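Local coordinates for carbon dioxide concentrating mechanism protein CcmK (Synechococcus elongatus, PDB 4OX6) that probably forms hexameric tiles of the carboxysome shell, the protein coat of a bacterial microcompartment that concentrates carbon dioxide, at residues L23-K26 with P30-A33; A74-A79 with G85-W90; A33-M38 with I44-Y49. All blocks are in the same frame, centred on the assembly; numbering follows the deposited sequence.

Contact 1 (L23-K26 with P30-A33); sequences LETK and PILA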
ATOM      1  N   LEU A  23      11.253 -12.103  11.946  1.00  8.43           N
ATOM      2  CA  LEU A  23      11.359 -12.917  10.754  1.00  8.75           C
ATOM      3  C   LEU A  23      10.366 -12.481   9.711  1.00  7.92           C
ATOM      4  O   LEU A  23       9.208 -12.283  10.054  1.00  9.57           O
ATOM      5  CB  LEU A  23      11.166 -14.405  11.156  1.00  9.26           C
ATOM      6  CG  LEU A  23      11.227 -15.453  10.039  1.00 10.00           C
ATOM      7  CD1 LEU A  23      11.575 -16.843  10.642  1.00 12.18           C
ATOM      8  CD2 LEU A  23       9.920 -15.646   9.294  1.00  9.93           C
ATOM      9  N   GLU A  24      10.809 -12.356   8.464  1.00  8.27           N
ATOM     10  CA  GLU A  24       9.956 -11.828   7.387  1.00  8.30           C
ATOM     11  C   GLU A  24       9.917 -12.800   6.215  1.00  8.18           C
ATOM     12  O   GLU A  24      10.948 -13.343   5.797  1.00  9.03           O
ATOM     13  CB  GLU A  24      10.502 -10.454   6.930  1.00  7.78           C
ATOM     14  CG  GLU A  24       9.683  -9.737   5.866  1.00  7.04           C
ATOM     15  CD  GLU A  24      10.134  -8.322   5.699  1.00 11.21           C
ATOM     16  OE1 GLU A  24      10.319  -7.630   6.724  1.00 10.84           O
ATOM     17  OE2 GLU A  24      10.245  -7.886   4.530  1.00 10.68           O
ATOM     18  N   THR A  25       8.704 -13.053   5.738  1.00  9.60           N
ATOM     19  CA  THR A  25       8.399 -13.909   4.564  1.00  9.00           C
ATOM     20  C   THR A  25       7.722 -13.137   3.470  1.00 10.59           C
ATOM     21  O   THR A  25       7.122 -12.073   3.713  1.00 11.23           O
ATOM     22  CB  THR A  25       7.462 -15.082   4.932  1.00  9.61           C
ATOM     23  OG1 THR A  25       6.237 -14.577   5.431  1.00 10.13           O
ATOM     24  CG2 THR A  25       8.072 -15.960   6.007  1.00 10.07           C
ATOM     25  N   LYS A  26       7.787 -13.677   2.258  1.00  9.06           N
ATOM     26  CA  LYS A  26       6.845 -13.311   1.223  1.00  9.15           C
ATOM     27  C   LYS A  26       5.717 -14.323   1.271  1.00  9.90           C
ATOM     28  O   LYS A  26       5.921 -15.550   1.161  1.00 10.32           O
ATOM     29  CB  LYS A  26       7.501 -13.257  -0.159  1.00 13.51           C
ATOM     30  CG  LYS A  26       6.591 -12.681  -1.249  1.00 17.47           C
ATOM     31  CD  LYS A  26       7.297 -12.421  -2.545  1.00 24.64           C
ATOM     32  CE  LYS A  26       8.043 -11.095  -2.514  1.00 33.77           C
ATOM     33  NZ  LYS A  26       7.111 -10.001  -2.909  1.00 43.50           N
ATOM     34  N   PRO A  30       3.117 -18.511   4.912  1.00  7.77           N
ATOM     35  CA  PRO A  30       4.406 -18.827   5.556  1.00  7.59           C
ATOM     36  C   PRO A  30       4.625 -18.051   6.857  1.00  9.61           C
ATOM     37  O   PRO A  30       5.359 -18.584   7.713  1.00  8.62           O
ATOM     38  CB  PRO A  30       5.451 -18.522   4.505  1.00 10.12           C
ATOM     39  CG  PRO A  30       4.759 -17.709   3.475  1.00 16.74           C
ATOM     40  CD  PRO A  30       3.296 -18.024   3.535  1.00  9.02           C
ATOM     41  N   ILE A  31       4.088 -16.835   7.037  1.00  8.54           N
ATOM     42  CA  ILE A  31       4.306 -16.162   8.296  1.00  9.02           C
ATOM     43  C   ILE A  31       3.520 -16.820   9.408  1.00  8.18           C
ATOM     44  O   ILE A  31       3.952 -16.834  10.549  1.00  8.23           O
ATOM     45  CB  ILE A  31       4.046 -14.639   8.186  1.00  7.84           C
ATOM     46  CG1 ILE A  31       4.910 -13.900   9.207  1.00  9.03           C
ATOM     47  CG2 ILE A  31       2.600 -14.220   8.341  1.00 10.00           C
ATOM     48  CD1 ILE A  31       6.418 -14.025   9.014  1.00  9.84           C
ATOM     49  N   LEU A  32       2.367 -17.377   9.093  1.00  8.19           N
ATOM     50  CA  LEU A  32       1.586 -18.077  10.098  1.00  8.49           C
ATOM     51  C   LEU A  32       2.354 -19.345  10.495  1.00  9.31           C
ATOM     52  O   LEU A  32       2.463 -19.728  11.664  1.00  9.23           O
ATOM     53  CB  LEU A  32       0.213 -18.499   9.606  1.00  9.19           C
ATOM     54  CG  LEU A  32      -0.750 -17.341   9.270  1.00  9.10           C
ATOM     55  CD1 LEU A  32      -2.072 -17.916   8.686  1.00 10.63           C
ATOM     56  CD2 LEU A  32      -1.098 -16.488  10.497  1.00 12.90           C
ATOM     57  N   ALA A  33       2.911 -20.041   9.485  1.00  9.45           N
ATOM     58  CA  ALA A  33       3.734 -21.249   9.717  1.00  7.82           C
ATOM     59  C   ALA A  33       4.893 -20.898  10.604  1.00  9.76           C
ATOM     60  O   ALA A  33       5.190 -21.625  11.567  1.00  9.47           O
ATOM     61  CB  ALA A  33       4.237 -21.806   8.406  1.00 10.31           C
TER

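Contact 2 (A74-A79 with G85-W90); sequences AGIEAA and GTLETW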
ATOM      1  N   ALA A  74      13.348 -22.739  14.312  1.00 10.52           N
ATOM      2  CA  ALA A  74      12.108 -23.435  13.900  1.00 10.35           C
ATOM      3  C   ALA A  74      11.306 -22.584  12.956  1.00 11.21           C
ATOM      4  O   ALA A  74      10.692 -23.129  12.009  1.00 10.58           O
ATOM      5  CB  ALA A  74      11.296 -23.775  15.130  1.00 11.65           C
ATOM      6  N   GLY A  75      11.231 -21.273  13.181  1.00  9.21           N
ATOM      7  CA  GLY A  75      10.483 -20.407  12.290  1.00  9.27           C
ATOM      8  C   GLY A  75      11.096 -20.394  10.881  1.00  9.69           C
ATOM      9  O   GLY A  75      10.363 -20.376   9.890  1.00 10.48           O
ATOM     10  N   ILE A  76      12.422 -20.334  10.760  1.00  9.73           N
ATOM     11  CA  ILE A  76      13.113 -20.343   9.499  1.00 10.70           C
ATOM     12  C   ILE A  76      12.770 -21.596   8.732  1.00 10.34           C
ATOM     13  O   ILE A  76      12.398 -21.526   7.522  1.00 11.82           O
ATOM     14  CB  ILE A  76      14.644 -20.213   9.721  1.00 11.78           C
ATOM     15  CG1 ILE A  76      15.053 -18.766  10.131  1.00 10.50           C
ATOM     16  CG2 ILE A  76      15.392 -20.663   8.463  1.00 13.33           C
ATOM     17  CD1 ILE A  76      16.432 -18.611  10.665  1.00 14.78           C
ATOM     18  N   GLU A  77      12.804 -22.734   9.389  1.00 10.06           N
ATOM     19  CA  GLU A  77      12.503 -23.982   8.707  1.00 12.15           C
ATOM     20  C   GLU A  77      11.052 -24.014   8.277  1.00 11.76           C
ATOM     21  O   GLU A  77      10.733 -24.430   7.140  1.00 12.48           O
ATOM     22  CB  GLU A  77      12.818 -25.156   9.612  1.00 11.65           C
ATOM     23  CG  GLU A  77      14.329 -25.247   9.816  1.00 21.38           C
ATOM     24  CD  GLU A  77      15.144 -25.224   8.478  1.00 31.98           C
ATOM     25  OE1 GLU A  77      14.855 -26.055   7.583  1.00 41.60           O
ATOM     26  OE2 GLU A  77      16.035 -24.360   8.285  1.00 28.79           O
ATOM     27  N   ALA A  78      10.134 -23.578   9.130  1.00 10.64           N
ATOM     28  CA  ALA A  78       8.709 -23.626   8.784  1.00  9.62           C
ATOM     29  C   ALA A  78       8.382 -22.714   7.617  1.00 12.08           C
ATOM     30  O   ALA A  78       7.554 -23.097   6.751  1.00 11.92           O
ATOM     31  CB  ALA A  78       7.886 -23.264  10.001  1.00 10.71           C
ATOM     32  N   ALA A  79       8.997 -21.536   7.572  1.00 11.12           N
ATOM     33  CA  ALA A  79       8.788 -20.636   6.457  1.00 12.98           C
ATOM     34  C   ALA A  79       9.212 -21.253   5.139  1.00 13.49           C
ATOM     35  O   ALA A  79       8.437 -21.239   4.138  1.00 13.30           O
ATOM     36  CB  ALA A  79       9.495 -19.333   6.692  1.00 12.82           C
ATOM     37  N   GLY A  85       6.061 -20.661  -0.068  1.00 13.18           N
ATOM     38  CA  GLY A  85       6.593 -19.632   0.844  1.00 14.46           C
ATOM     39  C   GLY A  85       8.038 -19.270   0.552  1.00 15.11           C
ATOM     40  O   GLY A  85       8.818 -20.034  -0.045  1.00 16.14           O
ATOM     41  N   THR A  86       8.403 -18.015   0.865  1.00 15.42           N
ATOM     42  CA  THR A  86       9.788 -17.539   0.727  1.00 16.41           C
ATOM     43  C   THR A  86      10.232 -16.862   2.015  1.00 13.69           C
ATOM     44  O   THR A  86       9.552 -15.942   2.470  1.00 14.48           O
ATOM     45  CB  THR A  86       9.931 -16.533  -0.442  1.00 19.23           C
ATOM     46  OG1 THR A  86       9.572 -17.217  -1.655  1.00 24.30           O
ATOM     47  CG2 THR A  86      11.370 -16.039  -0.553  1.00 22.04           C
ATOM     48  N   LEU A  87      11.338 -17.324   2.606  1.00 11.51           N
ATOM     49  CA  LEU A  87      11.984 -16.574   3.695  1.00 11.63           C
ATOM     50  C   LEU A  87      12.794 -15.416   3.116  1.00 12.61           C
ATOM     51  O   LEU A  87      13.602 -15.618   2.219  1.00 13.61           O
ATOM     52  CB  LEU A  87      12.874 -17.493   4.488  1.00 12.04           C
ATOM     53  CG  LEU A  87      13.676 -16.896   5.628  1.00 11.28           C
ATOM     54  CD1 LEU A  87      12.789 -16.358   6.722  1.00 13.65           C
ATOM     55  CD2 LEU A  87      14.687 -17.921   6.164  1.00 16.25           C
ATOM     56  N   GLU A  88      12.583 -14.209   3.622  1.00  9.69           N
ATOM     57  CA  GLU A  88      13.286 -13.035   3.130  1.00  8.88           C
ATOM     58  C   GLU A  88      14.418 -12.551   3.991  1.00 11.57           C
ATOM     59  O   GLU A  88      15.499 -12.264   3.456  1.00 11.98           O
ATOM     60  CB  GLU A  88      12.331 -11.869   2.878  1.00 11.13           C
ATOM     61  CG  GLU A  88      11.220 -12.187   1.834  1.00 11.16           C
ATOM     62  CD  GLU A  88      11.682 -12.111   0.425  1.00 16.34           C
ATOM     63  OE1 GLU A  88      12.868 -12.046   0.129  1.00 17.03           O
ATOM     64  OE2 GLU A  88      10.794 -12.124  -0.493  1.00 18.14           O
ATOM     65  N   THR A  89      14.205 -12.418   5.289  1.00  9.25           N
ATOM     66  CA  THR A  89      15.205 -11.800   6.169  1.00  9.80           C
ATOM     67  C   THR A  89      14.813 -12.080   7.615  1.00  9.39           C
ATOM     68  O   THR A  89      13.636 -12.310   7.898  1.00  9.74           O
ATOM     69  CB  THR A  89      15.299 -10.279   5.877  1.00 10.22           C
ATOM     70  OG1 THR A  89      16.146  -9.617   6.818  1.00  9.68           O
ATOM     71  CG2 THR A  89      13.948  -9.556   5.926  1.00 10.41           C
ATOM     72  N   TRP A  90      15.786 -12.097   8.525  1.00  8.89           N
ATOM     73  CA  TRP A  90      15.510 -12.296   9.950  1.00  8.14           C
ATOM     74  C   TRP A  90      16.605 -11.627  10.769  1.00  8.64           C
ATOM     75  O   TRP A  90      17.715 -11.368  10.265  1.00  9.34           O
ATOM     76  CB  TRP A  90      15.344 -13.785  10.331  1.00  8.46           C
ATOM     77  CG  TRP A  90      16.577 -14.613  10.054  1.00  9.83           C
ATOM     78  CD1 TRP A  90      16.889 -15.261   8.886  1.00 14.48           C
ATOM     79  CD2 TRP A  90      17.600 -14.850  10.933  1.00 12.05           C
ATOM     80  NE1 TRP A  90      18.095 -15.887   9.020  1.00 14.70           N
ATOM     81  CE2 TRP A  90      18.553 -15.669  10.276  1.00 10.72           C
ATOM     82  CE3 TRP A  90      17.822 -14.459  12.225  1.00 13.94           C
ATOM     83  CZ2 TRP A  90      19.743 -16.112  10.927  1.00 13.80           C
ATOM     84  CZ3 TRP A  90      19.015 -14.869  12.885  1.00 15.85           C
ATOM     85  CH2 TRP A  90      19.956 -15.712  12.212  1.00 17.06           C
TER

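Contact 3 (A33-M38 with I44-Y49); sequences AAADAM and ITIVSY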
ATOM      1  N   ALA A  33       2.911 -20.041   9.485  1.00  9.45           N
ATOM      2  CA  ALA A  33       3.734 -21.249   9.717  1.00  7.82           C
ATOM      3  C   ALA A  33       4.893 -20.898  10.604  1.00  9.76           C
ATOM      4  O   ALA A  33       5.190 -21.625  11.567  1.00  9.47           O
ATOM      5  CB  ALA A  33       4.237 -21.806   8.406  1.00 10.31           C
ATOM      6  N   ALA A  34       5.616 -19.843  10.272  1.00  9.66           N
ATOM      7  CA  ALA A  34       6.748 -19.438  11.100  1.00  9.38           C
ATOM      8  C   ALA A  34       6.339 -19.126  12.521  1.00 10.00           C
ATOM      9  O   ALA A  34       7.025 -19.568  13.479  1.00  8.77           O
ATOM     10  CB  ALA A  34       7.430 -18.234  10.506  1.00  8.15           C
ATOM     11  N   ALA A  35       5.291 -18.343  12.703  1.00  8.45           N
ATOM     12  CA  ALA A  35       4.867 -17.901  14.030  1.00  8.96           C
ATOM     13  C   ALA A  35       4.519 -19.089  14.868  1.00  9.56           C
ATOM     14  O   ALA A  35       4.937 -19.198  16.031  1.00  8.68           O
ATOM     15  CB  ALA A  35       3.677 -17.005  13.899  1.00  9.92           C
ATOM     16  N   ASP A  36       3.758 -20.027  14.334  1.00  9.76           N
ATOM     17  CA  ASP A  36       3.351 -21.195  15.092  1.00  8.38           C
ATOM     18  C   ASP A  36       4.543 -22.052  15.466  1.00 10.39           C
ATOM     19  O   ASP A  36       4.624 -22.557  16.618  1.00  9.74           O
ATOM     20  CB  ASP A  36       2.295 -22.030  14.360  1.00  8.65           C
ATOM     21  CG  ASP A  36       1.647 -23.076  15.249  1.00 11.23           C
ATOM     22  OD1 ASP A  36       0.948 -22.667  16.223  1.00 12.80           O
ATOM     23  OD2 ASP A  36       1.811 -24.292  14.956  1.00 11.46           O
ATOM     24  N   ALA A  37       5.481 -22.266  14.546  1.00  8.94           N
ATOM     25  CA  ALA A  37       6.657 -23.065  14.830  1.00  8.84           C
ATOM     26  C   ALA A  37       7.493 -22.402  15.894  1.00  9.74           C
ATOM     27  O   ALA A  37       8.082 -23.059  16.756  1.00 10.39           O
ATOM     28  CB  ALA A  37       7.466 -23.309  13.598  1.00 10.21           C
ATOM     29  N   MET A  38       7.617 -21.088  15.866  1.00  8.76           N
ATOM     30  CA  MET A  38       8.434 -20.343  16.816  1.00  8.73           C
ATOM     31  C   MET A  38       7.906 -20.527  18.238  1.00  9.05           C
ATOM     32  O   MET A  38       8.669 -20.838  19.173  1.00  9.57           O
ATOM     33  CB  MET A  38       8.468 -18.860  16.456  1.00 10.07           C
ATOM     34  CG  MET A  38       9.294 -18.587  15.191  1.00  8.61           C
ATOM     35  SD  MET A  38       8.900 -17.016  14.367  1.00 11.79           S
ATOM     36  CE  MET A  38      10.350 -16.073  14.685  1.00 11.06           C
ATOM     37  N   ILE A  44       8.910 -18.301  24.252  1.00 11.11           N
ATOM     38  CA  ILE A  44       8.788 -17.003  23.628  1.00  9.71           C
ATOM     39  C   ILE A  44       7.327 -16.563  23.536  1.00 11.27           C
ATOM     40  O   ILE A  44       6.434 -17.421  23.655  1.00 11.84           O
ATOM     41  CB  ILE A  44       9.515 -16.963  22.233  1.00 10.34           C
ATOM     42  CG1 ILE A  44       8.818 -17.804  21.157  1.00 12.19           C
ATOM     43  CG2 ILE A  44      10.981 -17.437  22.374  1.00 10.61           C
ATOM     44  CD1 ILE A  44       7.572 -17.197  20.473  1.00 11.30           C
ATOM     45  N   THR A  45       7.121 -15.273  23.348  1.00 10.55           N
ATOM     46  CA  THR A  45       5.785 -14.690  23.146  1.00 10.43           C
ATOM     47  C   THR A  45       5.812 -14.036  21.756  1.00 12.37           C
ATOM     48  O   THR A  45       6.747 -13.244  21.446  1.00 10.77           O
ATOM     49  CB  THR A  45       5.461 -13.614  24.191  1.00 14.04           C
ATOM     50  OG1 THR A  45       5.613 -14.178  25.519  1.00 16.70           O
ATOM     51  CG2 THR A  45       4.048 -13.148  24.082  1.00 15.33           C
ATOM     52  N   ILE A  46       4.797 -14.325  20.922  1.00  9.15           N
ATOM     53  CA  ILE A  46       4.609 -13.579  19.690  1.00  9.04           C
ATOM     54  C   ILE A  46       3.878 -12.302  20.109  1.00  9.93           C
ATOM     55  O   ILE A  46       2.851 -12.346  20.766  1.00 10.37           O
ATOM     56  CB  ILE A  46       3.706 -14.367  18.733  1.00 10.57           C
ATOM     57  CG1 ILE A  46       4.256 -15.746  18.396  1.00 11.50           C
ATOM     58  CG2 ILE A  46       3.601 -13.586  17.420  1.00 10.94           C
ATOM     59  CD1 ILE A  46       3.155 -16.730  17.799  1.00 12.45           C
ATOM     60  N   VAL A  47       4.472 -11.160  19.788  1.00  9.74           N
ATOM     61  CA  VAL A  47       3.932  -9.857  20.195  1.00 10.06           C
ATOM     62  C   VAL A  47       3.212  -9.085  19.121  1.00 11.32           C
ATOM     63  O   VAL A  47       2.348  -8.304  19.448  1.00 12.87           O
ATOM     64  CB  VAL A  47       5.003  -8.973  20.883  1.00 11.17           C
ATOM     65  CG1 VAL A  47       5.486  -9.698  22.198  1.00 12.48           C
ATOM     66  CG2 VAL A  47       6.194  -8.664  19.980  1.00 10.27           C
ATOM     67  N   SER A  48       3.601  -9.236  17.871  1.00  9.95           N
ATOM     68  CA  SER A  48       3.071  -8.420  16.807  1.00  8.07           C
ATOM     69  C   SER A  48       3.455  -8.976  15.449  1.00 10.01           C
ATOM     70  O   SER A  48       4.334  -9.838  15.334  1.00  9.63           O
ATOM     71  CB  SER A  48       3.574  -6.958  16.899  1.00 11.45           C
ATOM     72  OG  SER A  48       4.983  -6.947  16.726  1.00 13.06           O
ATOM     73  N   TYR A  49       2.814  -8.450  14.407  1.00  9.91           N
ATOM     74  CA  TYR A  49       3.229  -8.673  13.032  1.00  8.91           C
ATOM     75  C   TYR A  49       3.156  -7.365  12.285  1.00 12.19           C
ATOM     76  O   TYR A  49       2.433  -6.486  12.660  1.00 13.30           O
ATOM     77  CB  TYR A  49       2.481  -9.809  12.306  1.00 10.54           C
ATOM     78  CG  TYR A  49       1.123  -9.447  11.815  1.00 10.86           C
ATOM     79  CD1 TYR A  49       0.047  -9.323  12.678  1.00 12.21           C
ATOM     80  CD2 TYR A  49       0.911  -9.172  10.479  1.00 12.80           C
ATOM     81  CE1 TYR A  49      -1.218  -8.958  12.216  1.00 13.71           C
ATOM     82  CE2 TYR A  49      -0.350  -8.833  10.008  1.00 15.93           C
ATOM     83  CZ  TYR A  49      -1.390  -8.673  10.878  1.00 16.16           C
ATOM     84  OH  TYR A  49      -2.627  -8.311  10.379  1.00 17.70           O
TER

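Contact 1 (L23-K26 with P30-A33)
I31 turns its CD1 methyl onto strand 19-26, an inner strand of the sheet, across the tight turn that leads into helix 28-39. The turn is the first beta-alpha connection of the ferredoxin-like BMC domain. With CG1 anti to the backbone N (chi1 -151°), I31 brings CD1 to 3.4 Å from the carbonyl oxygen L23 O and 3.9 Å from L23 CD2. The two aliphatic chains run past each other in opposite senses. The same methyl lies 3.9 Å from T25 CG2, which is also 4.0 Å from P30 CB, so T25 rests against two consecutive helix residues. Its other branch meets the helix too, T25 OG1 coming within 3.5 Å of I31 CB, while a hydrogen bond to G27 O in the turn fixes the hydroxyl. Further out, I31 packs on F57 and V59 of strand 56-63 and on F104 of a neighbouring subunit. A79 of helix 65-81 backs T25. E24, on the other face of the strand, forms a salt bridge with R56, and its OE1 accepts a bond from F28 N of another neighbouring subunit. The proline ring lies against the end of the strand, with P30 CG 3.4 Å from K26 O.

Contact 2 (A74-A79 with G85-W90)
A79, whose CB faces L87, is held in its helix by the bond from A79 N to G75 O, 2.9 Å long. One residue earlier, A78 N bonds to A74 O in the same way; these two bonds run within the helix, and the side-chain contacts with the strand are made by carbon groups and the indole of W90. A79 CB lies 4.4 Å from L87 CB, a loose approach where helix and strand come nearest by CA. I76 fits more closely. Its CG2 branch meets L87 CD2 at 3.6 Å, while CG1 and CD1 reach on toward the indole. An extended chain (chi2 166°) carries CD1 over one face of that ring, 3.6 Å from the centroid of the five-membered ring and 12° off its normal, a clear CH-pi contact. The helix and strand axes pass 8.2 Å apart at an angle of 136°, as the second helix of a ferredoxin-like domain crosses the strand that follows it. Between L87 and W90 the strand carries a classic beta bulge, with E88 and T89 both opposite E24. Were W90 cut back to alanine, I76 CD1 would probably lose the aromatic face it rests on, and M72 of the same chain and P83 of a neighbouring subunit would each lose a packing partner. T89 OG1 is hydrogen-bonded to P83 O of that same subunit. At the other end, A79 O lies 4.1 Å from G85 CA, and a beta carbon on G85 would collide with that oxygen.

Contact 3 (A33-M38 with I44-Y49)
A35 and I46 form the closer of two apolar pairings here: A35 CB lies 3.9 Å from I46 CD1. M38 and I44 make the other, looser one, with M38 CB 4.4 Å from I44 CD1. The spacing matches at both ends, since A35 and M38 stand about one helical turn apart and I44 and I46 are two residues apart, both directing CB at the helix. I46 reaches across as an extended arm: CG1 is anti to the carbonyl carbon (chi1 -58°) and chi2 is 162°, which puts CD1 foremost.

A second kind of contact sets these aliphatic groups against helix carbonyl oxygens. I46 CD1 is 3.5 Å from A35 O, and I44 CG1 is 3.6 Å from M38 O. These are van der Waals approaches, and 154 Å² is buried in all.

Polar bonds run within the helix, as from M38 N to A34 O (2.9 Å), or to residues outside the two segments. D36, pointing away from the strand, pairs with K40 and accepts a bond from H97 N of a neighbouring subunit, while N99 of that subunit takes up I46 N.

M38 sends its sulfur end away from I44 to pack among L23, V59, I61 and M72. Helix 28-39 thus packs on the sheet, where 45-53 is an outermost strand of this chain, beside helix 65-81, whose A78 touches A37.

In the fold
From the N terminus, contact 1 closes a short turn between strand 19-26 and helix 28-39. Contact 3 starts where contact 1 ends, at A33, and closes the loop from that helix to strand 45-53; together they span a split beta-alpha-beta unit, with strand 56-63 lying between its two strands. Contact 2 follows later, bringing helix 65-81 back to strand 86-93. The three run in series, none inside another. Contacts 1 and 2 join through neighbouring strands, K26 N to T86 O being 2.9 Å. Contacts 2 and 3 join where the helices pack, with G75 CA 3.6 Å from M38 CG. Both helices thus cover one face of the sheet.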